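Side-chain contacts in plantazolicin methyltransferase BamL (Bacillus amyloliquefaciens subsp. plantarum, PDB 5DLY), which probably transfers methyl groups from S-adenosylmethionine to the N-terminal amine of the desmethyl precursor of the antibiotic plantazolicin: residues I45-S50 with S216-F221; Q197-V202 with F211-S216. All coordinates share one frame; numbering follows the deposited sequence.

Contact 1 of 2, residues I45-S50 with S216-F221; sequences IETFLS and SFIGGF
Thr47, on the long helix 23-56, meets the tip of a type I' beta turn that runs from Ile218 to Phe221, so the contact joins a helix to the loop after strand 209-214. The two branches of the threonine divide the work. Its methyl, CG2, lies anti to the backbone N and is set down on the turn, with CG2 3.8 Å from Gly219 CA. Gly219 and Gly220 are the two central residues of the turn, both with positive phi, as type I' requires, and Phe221 N closes it by bonding to Ile218 O at 3.1 Å. With no side chain at Gly219, the methyl comes right against the backbone. Ile218 stands to one side, its CG2 4.4 Å from Thr47 OG1, and also packs on Phe228 and Leu231 of helix 226-232. The threonine hydroxyl is also bonded within its own helix, to Ile43 O. Gly219 O sits over one face of the Phe221 ring, 3.5 Å above its plane and offset toward the rim, and accepts a hydrogen bond from Trp261 NE1. A single water bridges the two segments: it donates to Thr47 OG1 at 2.8 Å and accepts from Gly219 N at 3.1 Å.

Contact 2 of 2, residues Q197-V202 with F211-S216; sequences QLLHVV and FHVGNS
This is an apolar helix-on-sheet contact at one border of the Rossmann-like methyltransferase fold, where helix 192-203 packs on strand 209-214, the outermost strand on this side of the sheet and the next strand along the chain. The two short axes run almost exactly antiparallel, at 178°, and approach to 8.5 Å. Leu199 touches both Phe211 and Val213: its CB rests against the Phe211 ring at CD2, 3.7 Å away, while its CD1 meets Val213 CG2 at 3.7 Å, the two side chains lying oblique to each other. Phe211 and Val213, two residues apart, both point toward the helix, so one leucine bridges them. A chi1 of 83° stands the Phe211 ring up between its own backbone N and carbonyl carbon and turns one face to the helix backbone. Leu199 C and His200 N lie 3.9 Å above that face, both toward its rim, and Phe211 CE1 approaches His200 CA at 3.6 Å. His200 itself touches with its CB, 3.9 Å from Phe211 CE1; with CG anti to the backbone N (chi1 170°), the imidazole is led away from the strand. No hydrogen bond crosses the contact: the helix keeps its own backbone bonds, Leu199 O also accepts from Thr203 OG1, and the strand pairs with 258-265. The helix is therefore held here by shape and van der Waals contact rather than by directional bonds.

In the fold
The two contacts have centres about 15 Å apart and their segments share Ser216, although it takes part in neither; they touch through His212. Along the chain the order is 45-50, 197-202, 211-216 and 216-221, so contact 2 is nested inside the long loop that contact 1 closes. Strand 209-214 joins them: Phe211 and Val213 face helix 192-203, while His212 between them points away from it and serves the turn of contact 1, with NE2 3.1 Å from Gly220 O in a probable hydrogen bond and its ring stacked on Phe221. The border of the sheet is thus flanked by helix 192-203 and by the turn backed by helix 23-56, away from the bound ligands.

Contact 1 of 2, residues I45-S50 with S216-F221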
loop_
_atom_site.group_PDB
_atom_site.type_symbol
_atom_site.label_atom_id
_atom_site.label_comp_id
_atom_site.label_asym_id
_atom_site.label_seq_id
_atom_site.Cartn_x
_atom_site.Cartn_y
_atom_site.Cartn_z
ATOM N N ILE A 45 6.053 0.729 -6.132
ATOM C CA ILE A 45 6.711 -0.575 -6.294
ATOM C C ILE A 45 8.230 -0.408 -6.412
ATOM O O ILE A 45 8.993 -1.075 -5.710
ATOM C CB ILE A 45 6.165 -1.354 -7.514
ATOM C CG1 ILE A 45 4.679 -1.702 -7.318
ATOM C CG2 ILE A 45 7.017 -2.596 -7.774
ATOM C CD1 ILE A 45 3.963 -2.113 -8.598
ATOM N N GLU A 46 8.670 0.501 -7.281
ATOM C CA GLU A 46 10.108 0.696 -7.447
ATOM C C GLU A 46 10.763 1.258 -6.189
ATOM O O GLU A 46 11.959 1.044 -5.954
ATOM C CB GLU A 46 10.429 1.559 -8.677
ATOM C CG GLU A 46 10.028 0.936 -10.016
ATOM C CD GLU A 46 10.700 -0.404 -10.320
ATOM O OE1 GLU A 46 11.729 -0.739 -9.706
ATOM O OE2 GLU A 46 10.187 -1.139 -11.191
ATOM N N THR A 47 9.977 1.950 -5.361
ATOM C CA THR A 47 10.475 2.464 -4.093
ATOM C C THR A 47 10.798 1.285 -3.189
ATOM O O THR A 47 11.891 1.235 -2.639
ATOM C CB THR A 47 9.483 3.436 -3.430
ATOM O OG1 THR A 47 9.339 4.594 -4.255
ATOM C CG2 THR A 47 9.969 3.888 -2.049
ATOM N N PHE A 48 9.890 0.314 -3.063
ATOM C CA PHE A 48 10.220 -0.808 -2.186
ATOM C C PHE A 48 11.316 -1.710 -2.747
ATOM O O PHE A 48 12.117 -2.245 -1.987
ATOM C CB PHE A 48 8.995 -1.563 -1.614
ATOM C CG PHE A 48 8.252 -2.449 -2.596
ATOM C CD1 PHE A 48 8.843 -3.586 -3.153
ATOM C CD2 PHE A 48 6.910 -2.202 -2.865
ATOM C CE1 PHE A 48 8.115 -4.418 -4.005
ATOM C CE2 PHE A 48 6.178 -3.030 -3.709
ATOM C CZ PHE A 48 6.786 -4.133 -4.286
ATOM N N LEU A 49 11.372 -1.847 -4.073
ATOM C CA LEU A 49 12.455 -2.614 -4.699
ATOM C C LEU A 49 13.807 -1.946 -4.513
ATOM O O LEU A 49 14.807 -2.622 -4.232
ATOM C CB LEU A 49 12.160 -2.868 -6.171
ATOM C CG LEU A 49 10.968 -3.785 -6.427
ATOM C CD1 LEU A 49 10.667 -3.822 -7.911
ATOM C CD2 LEU A 49 11.204 -5.187 -5.882
ATOM N N SER A 50 13.845 -0.625 -4.651
ATOM C CA SER A 50 15.092 0.100 -4.446
ATOM C C SER A 50 15.527 0.014 -2.990
ATOM O O SER A 50 16.708 -0.183 -2.709
ATOM C CB SER A 50 14.958 1.554 -4.881
ATOM O OG SER A 50 16.161 2.258 -4.600
ATOM N N SER A 216 6.834 12.681 2.621
ATOM C CA SER A 216 7.617 12.987 1.422
ATOM C C SER A 216 7.324 11.993 0.307
ATOM O O SER A 216 7.066 10.819 0.566
ATOM C CB SER A 216 9.110 12.986 1.751
ATOM O OG SER A 216 9.409 14.029 2.657
ATOM N N PHE A 217 7.391 12.476 -0.932
ATOM C CA PHE A 217 6.949 11.723 -2.108
ATOM C C PHE A 217 7.629 10.371 -2.297
ATOM O O PHE A 217 6.975 9.388 -2.675
ATOM C CB PHE A 217 7.131 12.594 -3.353
ATOM C CG PHE A 217 6.437 12.074 -4.579
ATOM C CD1 PHE A 217 5.077 12.282 -4.773
ATOM C CD2 PHE A 217 7.154 11.407 -5.556
ATOM C CE1 PHE A 217 4.446 11.819 -5.921
ATOM C CE2 PHE A 217 6.538 10.940 -6.708
ATOM C CZ PHE A 217 5.178 11.143 -6.889
ATOM N N ILE A 218 8.932 10.315 -2.038
ATOM C CA ILE A 218 9.677 9.080 -2.232
ATOM C C ILE A 218 9.801 8.324 -0.915
ATOM O O ILE A 218 10.696 8.591 -0.117
ATOM C CB ILE A 218 11.063 9.322 -2.868
ATOM C CG1 ILE A 218 10.924 10.098 -4.193
ATOM C CG2 ILE A 218 11.819 8.004 -3.047
ATOM C CD1 ILE A 218 10.227 9.348 -5.310
ATOM N N GLY A 219 8.854 7.415 -0.677
ATOM C CA GLY A 219 8.866 6.549 0.498
ATOM C C GLY A 219 8.779 7.258 1.837
ATOM O O GLY A 219 9.061 6.652 2.865
ATOM N N GLY A 220 8.396 8.533 1.820
ATOM C CA GLY A 220 8.321 9.335 3.043
ATOM C C GLY A 220 9.681 9.696 3.613
ATOM O O GLY A 220 9.777 10.096 4.784
ATOM N N PHE A 221 10.728 9.534 2.804
ATOM C CA PHE A 221 12.084 9.900 3.210
ATOM C C PHE A 221 12.390 11.307 2.730
ATOM O O PHE A 221 12.201 11.617 1.556
ATOM C CB PHE A 221 13.112 8.906 2.665
ATOM C CG PHE A 221 12.920 7.501 3.169
ATOM C CD1 PHE A 221 13.133 7.197 4.509
ATOM C CD2 PHE A 221 12.522 6.487 2.302
ATOM C CE1 PHE A 221 12.944 5.897 4.975
ATOM C CE2 PHE A 221 12.338 5.188 2.762
ATOM C CZ PHE A 221 12.550 4.898 4.100
HETATM O O HOH W 1 7.260 5.803 -2.757
#

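Contact 2 of 2, residues Q197-V202 with F211-S216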
loop_
_atom_site.group_PDB
_atom_site.type_symbol
_atom_site.label_atom_id
_atom_site.label_comp_id
_atom_site.label_asym_id
_atom_site.label_seq_id
_atom_site.Cartn_x
_atom_site.Cartn_y
_atom_site.Cartn_z
ATOM N N GLN A 197 1.927 6.732 15.580
ATOM C CA GLN A 197 1.611 6.058 16.837
ATOM C C GLN A 197 1.338 4.571 16.618
ATOM O O GLN A 197 1.824 3.722 17.374
ATOM C CB GLN A 197 0.424 6.726 17.538
ATOM C CG GLN A 197 0.235 6.290 18.989
ATOM C CD GLN A 197 1.501 6.399 19.827
ATOM O OE1 GLN A 197 2.169 7.438 19.851
ATOM N NE2 GLN A 197 1.835 5.321 20.525
ATOM N N LEU A 198 0.575 4.256 15.572
ATOM C CA LEU A 198 0.267 2.866 15.245
ATOM C C LEU A 198 1.538 2.050 14.947
ATOM O O LEU A 198 1.700 0.947 15.474
ATOM C CB LEU A 198 -0.722 2.784 14.065
ATOM C CG LEU A 198 -1.424 1.442 13.793
ATOM C CD1 LEU A 198 -2.768 1.682 13.113
ATOM C CD2 LEU A 198 -0.568 0.490 12.968
ATOM N N LEU A 199 2.429 2.588 14.110
ATOM C CA LEU A 199 3.655 1.871 13.730
ATOM C C LEU A 199 4.641 1.752 14.892
ATOM O O LEU A 199 5.376 0.776 14.985
ATOM C CB LEU A 199 4.320 2.484 12.489
ATOM C CG LEU A 199 3.605 2.312 11.133
ATOM C CD1 LEU A 199 4.602 2.382 9.987
ATOM C CD2 LEU A 199 2.787 1.033 11.013
ATOM N N HIS A 200 4.625 2.738 15.786
ATOM C CA HIS A 200 5.383 2.645 17.027
ATOM C C HIS A 200 4.896 1.486 17.891
ATOM O O HIS A 200 5.689 0.656 18.339
ATOM C CB HIS A 200 5.289 3.957 17.802
ATOM C CG HIS A 200 5.841 3.873 19.189
ATOM N ND1 HIS A 200 7.154 3.537 19.447
ATOM C CD2 HIS A 200 5.259 4.076 20.394
ATOM C CE1 HIS A 200 7.357 3.541 20.754
ATOM N NE2 HIS A 200 6.224 3.865 21.350
ATOM N N VAL A 201 3.588 1.427 18.096
ATOM C CA VAL A 201 2.971 0.436 18.973
ATOM C C VAL A 201 3.182 -1.003 18.490
ATOM O O VAL A 201 3.484 -1.894 19.288
ATOM C CB VAL A 201 1.489 0.786 19.231
ATOM C CG1 VAL A 201 0.733 -0.375 19.854
ATOM C CG2 VAL A 201 1.414 2.013 20.128
ATOM N N VAL A 202 3.066 -1.222 17.182
ATOM C CA VAL A 202 3.182 -2.573 16.631
ATOM C C VAL A 202 4.634 -3.043 16.468
ATOM O O VAL A 202 4.873 -4.228 16.230
ATOM C CB VAL A 202 2.410 -2.741 15.294
ATOM C CG1 VAL A 202 0.944 -2.369 15.463
ATOM C CG2 VAL A 202 3.061 -1.934 14.179
ATOM N N PHE A 211 10.548 1.050 12.505
ATOM C CA PHE A 211 9.607 1.712 11.605
ATOM C C PHE A 211 10.104 3.065 11.120
ATOM O O PHE A 211 10.980 3.678 11.724
ATOM C CB PHE A 211 8.211 1.852 12.247
ATOM C CG PHE A 211 8.062 3.043 13.157
ATOM C CD1 PHE A 211 8.410 2.958 14.506
ATOM C CD2 PHE A 211 7.556 4.249 12.671
ATOM C CE1 PHE A 211 8.267 4.057 15.344
ATOM C CE2 PHE A 211 7.411 5.351 13.503
ATOM C CZ PHE A 211 7.765 5.252 14.844
ATOM N N HIS A 212 9.526 3.527 10.015
ATOM C CA HIS A 212 9.700 4.902 9.576
ATOM C C HIS A 212 8.395 5.382 8.969
ATOM O O HIS A 212 7.725 4.625 8.262
ATOM C CB HIS A 212 10.826 5.036 8.549
ATOM C CG HIS A 212 11.035 6.442 8.069
ATOM N ND1 HIS A 212 11.902 7.320 8.685
ATOM C CD2 HIS A 212 10.472 7.127 7.047
ATOM C CE1 HIS A 212 11.878 8.481 8.051
ATOM N NE2 HIS A 212 11.017 8.391 7.052
ATOM N N VAL A 213 8.044 6.634 9.237
ATOM C CA VAL A 213 6.867 7.255 8.631
ATOM C C VAL A 213 7.250 8.631 8.102
ATOM O O VAL A 213 8.082 9.326 8.693
ATOM C CB VAL A 213 5.673 7.362 9.615
ATOM C CG1 VAL A 213 4.435 7.899 8.927
ATOM C CG2 VAL A 213 5.331 6.011 10.232
ATOM N N GLY A 214 6.646 9.018 6.979
ATOM C CA GLY A 214 6.899 10.331 6.395
ATOM C C GLY A 214 5.891 10.622 5.308
ATOM O O GLY A 214 5.262 9.709 4.778
ATOM N N ASN A 215 5.734 11.895 4.975
ATOM C CA ASN A 215 4.815 12.253 3.900
ATOM C C ASN A 215 5.505 12.762 2.640
ATOM O O ASN A 215 4.839 13.205 1.704
ATOM C CB ASN A 215 3.728 13.214 4.390
ATOM C CG ASN A 215 4.279 14.539 4.854
ATOM O OD1 ASN A 215 5.447 14.859 4.633
ATOM N ND2 ASN A 215 3.434 15.323 5.512
ATOM N N SER A 216 6.834 12.681 2.621
ATOM C CA SER A 216 7.617 12.987 1.422
ATOM C C SER A 216 7.324 11.993 0.307
ATOM O O SER A 216 7.066 10.819 0.566
ATOM C CB SER A 216 9.110 12.986 1.751
ATOM O OG SER A 216 9.409 14.029 2.657
#